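Local coordinates for USG-1 protein homolog (Pseudomonas aeruginosa, PDB 2HJS), which probably acts as an NAD(P)-dependent oxidoreductase of the aspartate-semialdehyde dehydrogenase family, although its own reaction and substrate are not established, at residues L173-Q176 with T177-L181; T264-L267 with D268-G272; V318-A322 with A323-V327. All coordinates share one frame; numbering follows the deposited sequence. Where two conformers were deposited one is given.

Interaction 1. Residues L173-Q176 with T177-L181; sequences LARQ and TAELL
Arg175 and Glu179 meet one turn apart on the helix and form a salt bridge. NH1 of Arg175 lies 2.9 Å from OE2 of Glu179, which it meets on the syn side, somewhat out of the carboxylate plane. The bond is bent, with an N-H...O angle of 132°. The guanidinium and carboxylate planes are turned 65° against each other; the bridge runs through NH1 and OE2 and is not a flat double one. The Arg175 chain runs out extended and then bends at chi3 (47°), which brings NH1 round to the acid. CG of Arg175 also passes 3.7 Å from OE2 of Glu179.

On another side of the helix, Thr177 turns its hydroxyl back to the preceding turn. OG1 donates to Leu173 O at 2.8 Å, and Thr177 N donates to the same oxygen at 2.9 Å. The two donors come from opposite faces of the carbonyl plane. This is the i to i-4 side-chain bond of a helical threonine, here in helix 167-181 of the dimerisation region. Both Thr177 and Leu173 face the second subunit, where they pack on its Leu181 and Phe197 respectively.

Outside 173-181, Glu172 forms a salt bridge with NH2 of Arg175 and also accepts from NE2 of Gln176. The Glu187 carbonyl takes a further bond from NH1 of Arg175. Gln176 OE1 accepts from the backbone N of Ile195 and Ala196.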
# COMPACT_ATOMS: atom_id res chain seq x y z
N LEU A 173 18.23 -2.06 1.26
CA LEU A 173 17.25 -3.05 0.85
C LEU A 173 17.90 -4.25 0.19
O LEU A 173 17.62 -5.39 0.56
CB LEU A 173 16.18 -2.45 -0.07
CG LEU A 173 15.10 -3.44 -0.52
CD1 LEU A 173 14.22 -3.94 0.67
CD2 LEU A 173 14.24 -2.85 -1.61
N ALA A 174 18.78 -4.00 -0.78
CA ALA A 174 19.50 -5.07 -1.47
C ALA A 174 20.31 -5.93 -0.49
O ALA A 174 20.31 -7.16 -0.60
CB ALA A 174 20.41 -4.49 -2.56
N ARG A 175 20.97 -5.29 0.47
CA ARG A 175 21.83 -5.98 1.44
C ARG A 175 21.01 -6.84 2.41
O ARG A 175 21.33 -8.01 2.63
CB ARG A 175 22.71 -4.98 2.20
CG ARG A 175 23.79 -5.63 3.05
CD ARG A 175 24.62 -4.61 3.86
NE ARG A 175 23.76 -3.64 4.55
CZ ARG A 175 23.16 -3.85 5.72
NH1 ARG A 175 23.32 -5.00 6.37
NH2 ARG A 175 22.38 -2.90 6.24
N GLN A 176 19.96 -6.26 2.97
CA GLN A 176 19.05 -6.99 3.86
C GLN A 176 18.41 -8.17 3.14
O GLN A 176 18.31 -9.25 3.71
CB GLN A 176 17.95 -6.08 4.40
CG GLN A 176 18.37 -5.13 5.50
CD GLN A 176 17.18 -4.65 6.33
OE1 GLN A 176 16.10 -5.23 6.27
NE2 GLN A 176 17.38 -3.58 7.10
N THR A 177 17.98 -7.95 1.89
CA THR A 177 17.30 -9.00 1.13
C THR A 177 18.24 -10.18 0.92
O THR A 177 17.85 -11.33 1.11
CB THR A 177 16.71 -8.49 -0.22
OG1 THR A 177 15.81 -7.41 0.02
CG2 THR A 177 15.94 -9.60 -0.91
N ALA A 178 19.50 -9.87 0.59
CA ALA A 178 20.52 -10.89 0.34
C ALA A 178 20.86 -11.68 1.60
O ALA A 178 20.91 -12.91 1.56
CB ALA A 178 21.77 -10.24 -0.23
N GLU A 179 21.09 -10.98 2.71
CA GLU A 179 21.35 -11.61 4.00
C GLU A 179 20.29 -12.67 4.31
O GLU A 179 20.62 -13.79 4.69
CB GLU A 179 21.42 -10.57 5.12
CG GLU A 179 22.76 -9.85 5.22
CD GLU A 179 22.67 -8.48 5.91
OE1 GLU A 179 21.56 -8.08 6.37
OE2 GLU A 179 23.73 -7.80 5.99
N LEU A 180 19.01 -12.31 4.14
CA LEU A 180 17.92 -13.23 4.43
C LEU A 180 17.87 -14.42 3.47
O LEU A 180 17.64 -15.56 3.91
CB LEU A 180 16.57 -12.51 4.41
CG LEU A 180 16.30 -11.50 5.51
CD1 LEU A 180 15.05 -10.74 5.16
CD2 LEU A 180 16.16 -12.18 6.88
N LEU A 181 18.10 -14.17 2.19
CA LEU A 181 17.99 -15.21 1.17
C LEU A 181 19.05 -16.30 1.28
O LEU A 181 18.76 -17.47 1.02
CB LEU A 181 17.91 -14.62 -0.24
CG LEU A 181 16.52 -14.09 -0.65
CD1 LEU A 181 16.53 -13.65 -2.11
CD2 LEU A 181 15.39 -15.11 -0.41

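Interaction 2. Residues T264-L267 with D268-G272; sequences TRVL and DATKG
At the C-terminal end of helix 260-269, Thr270, the first residue to leave helical angles, folds its side chain back onto the last turn and meets Val266. The helix belongs to the dimerisation region of the aspartate-semialdehyde dehydrogenase family, and the chain beyond it leads into strand 273-275.

Two regular helical bonds close the last turn. Asp268 N donates to Thr264 O at 2.8 Å, and Ala269 N donates to Arg265 O at 2.9 Å. Ala269 N also makes a weak, strongly bent bond to Val266 O. Thr270 N makes a weak bond to Leu267 O at 3.4 Å, and the Thr270 hydroxyl adds a side-chain bond at this helix end.

Carbons of 268-272 also lie against carbonyls of 264-267. CB of Asp268 is 3.1 Å from Thr264 O, and CB of Ala269 is 3.4 Å from Arg265 O. The Asp268 side chain touches Trp275 of strand 273-275.

The buried face of the helix is carried by Leu267. Its side chain packs on Val141 of helix 133-145, on Trp275 as well, and on Val296 and Val299 of strand 294-301. Val266 and Thr270 both touch Pro144 of helix 133-145. Their side chains lie alongside each other and point the same way, with CG1 of Val266 4.0 Å from OG1 of Thr270.

The Thr270 hydroxyl sits beside its own backbone N (chi1 -56°), from where it reaches back up the helix. OG1 donates to Val266 O at 2.7 Å, from 37° above the carbonyl plane.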
# COMPACT_ATOMS: atom_id res chain seq x y z
N THR A 264 -11.25 8.44 -18.13
CA THR A 264 -10.21 7.71 -18.85
C THR A 264 -9.90 8.45 -20.15
O THR A 264 -8.75 8.46 -20.60
CB THR A 264 -10.61 6.25 -19.17
OG1 THR A 264 -11.76 6.22 -20.01
CG2 THR A 264 -10.93 5.46 -17.90
N ARG A 265 -10.91 9.07 -20.76
CA ARG A 265 -10.70 9.89 -21.96
C ARG A 265 -9.72 11.07 -21.68
O ARG A 265 -8.79 11.32 -22.46
CB ARG A 265 -12.05 10.37 -22.52
CG ARG A 265 -12.02 10.97 -23.90
CD ARG A 265 -13.47 11.32 -24.40
NE ARG A 265 -14.35 10.15 -24.52
CZ ARG A 265 -15.46 9.92 -23.79
NH1 ARG A 265 -15.90 10.77 -22.88
NH2 ARG A 265 -16.16 8.81 -24.00
N VAL A 266 -9.91 11.76 -20.55
CA VAL A 266 -9.09 12.91 -20.20
C VAL A 266 -7.65 12.49 -19.96
O VAL A 266 -6.72 13.15 -20.43
CB VAL A 266 -9.61 13.62 -18.91
CG1 VAL A 266 -8.61 14.67 -18.42
CG2 VAL A 266 -10.92 14.29 -19.18
N LEU A 267 -7.49 11.40 -19.21
CA LEU A 267 -6.19 10.82 -18.88
C LEU A 267 -5.49 10.33 -20.13
O LEU A 267 -4.29 10.52 -20.29
CB LEU A 267 -6.35 9.65 -17.92
CG LEU A 267 -6.88 9.99 -16.52
CD1 LEU A 267 -7.21 8.72 -15.76
CD2 LEU A 267 -5.89 10.86 -15.75
N ASP A 268 -6.25 9.70 -21.01
CA ASP A 268 -5.71 9.25 -22.27
C ASP A 268 -5.24 10.44 -23.13
O ASP A 268 -4.21 10.33 -23.79
CB ASP A 268 -6.74 8.41 -23.01
CG ASP A 268 -6.11 7.39 -23.94
OD1 ASP A 268 -4.89 7.10 -23.80
OD2 ASP A 268 -6.86 6.86 -24.80
N ALA A 269 -5.97 11.55 -23.11
CA ALA A 269 -5.65 12.73 -23.95
C ALA A 269 -4.53 13.61 -23.37
O ALA A 269 -3.99 14.43 -24.08
CB ALA A 269 -6.91 13.56 -24.21
N THR A 270 -4.18 13.44 -22.10
CA THR A 270 -3.20 14.32 -21.46
C THR A 270 -1.77 13.85 -21.73
O THR A 270 -1.44 12.69 -21.47
CB THR A 270 -3.45 14.42 -19.94
OG1 THR A 270 -4.80 14.87 -19.72
CG2 THR A 270 -2.48 15.41 -19.28
N LYS A 271 -0.95 14.75 -22.26
CA LYS A 271 0.49 14.50 -22.45
C LYS A 271 1.15 14.17 -21.11
O LYS A 271 0.81 14.76 -20.09
CB LYS A 271 1.16 15.72 -23.09
CG LYS A 271 2.69 15.65 -23.14
CD LYS A 271 3.33 16.97 -23.55
CE LYS A 271 3.99 16.85 -24.92
NZ LYS A 271 5.06 15.81 -24.96
N GLY A 272 2.06 13.21 -21.12
CA GLY A 272 2.83 12.87 -19.93
C GLY A 272 2.13 11.87 -19.04
O GLY A 272 2.73 11.38 -18.08

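Interaction 3. Residues V318-A322 with A323-V327; sequences VRKGA and ALNAV
Asn325 reaches back along helix 317-336 to the backbone of Gly321. Its ND2 donates to Gly321 O at 2.8 Å, and the N-H...O angle of 168° is close to straight. The oxygen lies in the amide plane of Asn325. Seen from the carbonyl, the donor arrives well off the C=O direction, at 115°. CG of Asn325 is beside its own backbone N (chi1 -76°), which turns the amide back toward the preceding turn.

The main chain here forms a wider, pi-type turn. Ala323 N donates to Val318 O at 3.1 Å, five residues back, and Leu324 N donates to Arg319 O at 2.7 Å. Asn325 N to Lys320 O is a weak third bond of this i to i-5 kind. With Asn325 N turned to Lys320, the Gly321 carbonyl is served by the Asn325 side chain. Ala326 N then donates to Ala322 O at 3.2 Å, which restores the ordinary four-residue spacing.

Bent at chi2, the Lys320 chain passes across that of Leu324, with Lys320 CD 3.8 Å from Leu324 CD2. Its NZ goes beyond the helix to Glu140, the Asp292 carbonyl and Thr294 OG1. Arg319 forms salt bridges with Asp292 and Glu28. On another side, Val318 and Ala322 pack on Ala21 and Val18 of helix 17-28.

The side-chain amide thus takes over a carbonyl at the change of helical spacing, while the carboxylate of Glu140 probably favours the charged form of the buried Lys320.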
# COMPACT_ATOMS: atom_id res chain seq x y z
N VAL A 318 12.32 9.49 -9.22
CA VAL A 318 13.57 10.20 -9.47
C VAL A 318 13.56 11.01 -10.78
O VAL A 318 13.72 12.24 -10.77
CB VAL A 318 14.77 9.24 -9.41
CG1 VAL A 318 16.07 9.96 -9.85
CG2 VAL A 318 14.91 8.70 -7.97
N ARG A 319 13.36 10.31 -11.90
CA ARG A 319 13.40 10.90 -13.23
C ARG A 319 12.19 11.81 -13.48
O ARG A 319 12.36 12.91 -14.00
CB ARG A 319 13.43 9.80 -14.28
CG ARG A 319 13.52 10.33 -15.72
CD ARG A 319 13.26 9.22 -16.73
NE ARG A 319 13.19 9.74 -18.10
CZ ARG A 319 14.24 9.99 -18.89
NH1 ARG A 319 15.47 9.76 -18.45
NH2 ARG A 319 14.06 10.48 -20.11
N LYS A 320 10.98 11.33 -13.15
CA LYS A 320 9.75 12.03 -13.49
C LYS A 320 9.23 12.96 -12.38
O LYS A 320 9.20 14.17 -12.57
CB LYS A 320 8.64 11.04 -13.93
CG LYS A 320 7.25 11.71 -14.09
CD LYS A 320 7.30 12.84 -15.18
CE LYS A 320 5.92 13.42 -15.49
NZ LYS A 320 5.00 12.50 -16.23
N GLY A 321 8.82 12.42 -11.24
CA GLY A 321 8.21 13.23 -10.19
C GLY A 321 9.08 14.39 -9.78
O GLY A 321 8.63 15.54 -9.76
N ALA A 322 10.36 14.12 -9.51
CA ALA A 322 11.30 15.17 -9.12
C ALA A 322 11.94 15.87 -10.34
O ALA A 322 11.61 17.03 -10.64
CB ALA A 322 12.36 14.62 -8.20
N ALA A 323 12.84 15.17 -11.04
CA ALA A 323 13.73 15.81 -12.03
C ALA A 323 13.05 16.40 -13.27
O ALA A 323 13.32 17.56 -13.64
CB ALA A 323 14.87 14.84 -12.46
N LEU A 324 12.23 15.62 -13.96
CA LEU A 324 11.60 16.13 -15.19
C LEU A 324 10.67 17.29 -14.86
O LEU A 324 10.67 18.28 -15.57
CB LEU A 324 10.87 15.04 -15.97
CG LEU A 324 10.26 15.51 -17.29
CD1 LEU A 324 11.35 16.05 -18.25
CD2 LEU A 324 9.51 14.37 -17.93
N ASN A 325 9.90 17.21 -13.78
CA ASN A 325 9.06 18.36 -13.42
C ASN A 325 9.88 19.65 -13.20
O ASN A 325 9.47 20.74 -13.62
CB ASN A 325 8.17 18.04 -12.21
CG ASN A 325 6.99 17.16 -12.57
OD1 ASN A 325 6.30 17.41 -13.56
ND2 ASN A 325 6.73 16.12 -11.74
N ALA A 326 11.03 19.52 -12.53
CA ALA A 326 11.91 20.65 -12.30
C ALA A 326 12.42 21.22 -13.64
O ALA A 326 12.44 22.43 -13.86
CB ALA A 326 13.08 20.24 -11.39
N VAL A 327 12.83 20.34 -14.54
CA VAL A 327 13.35 20.76 -15.83
C VAL A 327 12.25 21.42 -16.68
O VAL A 327 12.48 22.46 -17.30
CB VAL A 327 14.00 19.58 -16.58
CG1 VAL A 327 14.44 19.99 -17.98
CG2 VAL A 327 15.22 19.04 -15.81

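Overall arrangement
The three contacts follow one another along the chain and are all local to a helix or its end. Interactions 2 and 3 touch: Lys320 NZ comes within 3.1 Å of Gly272 O, a close approach between helix 317-336 and the chain after helix 260-269. The centres of interactions 2 and 3 are about 19 Å apart. Interaction 3 is the central one, about 6 Å from the centre of the chain, and its helix also packs on helix 17-28 of the nucleotide-binding region. Interaction 1 stands apart at the dimer interface, its centre about 29 Å from that of interaction 3 and 39 Å from that of interaction 2. Bound dioxane, probably from the crystallisation liquor, lies about 4, 5 and 3 Å from the side chains of Ala174, Thr264 and Lys320.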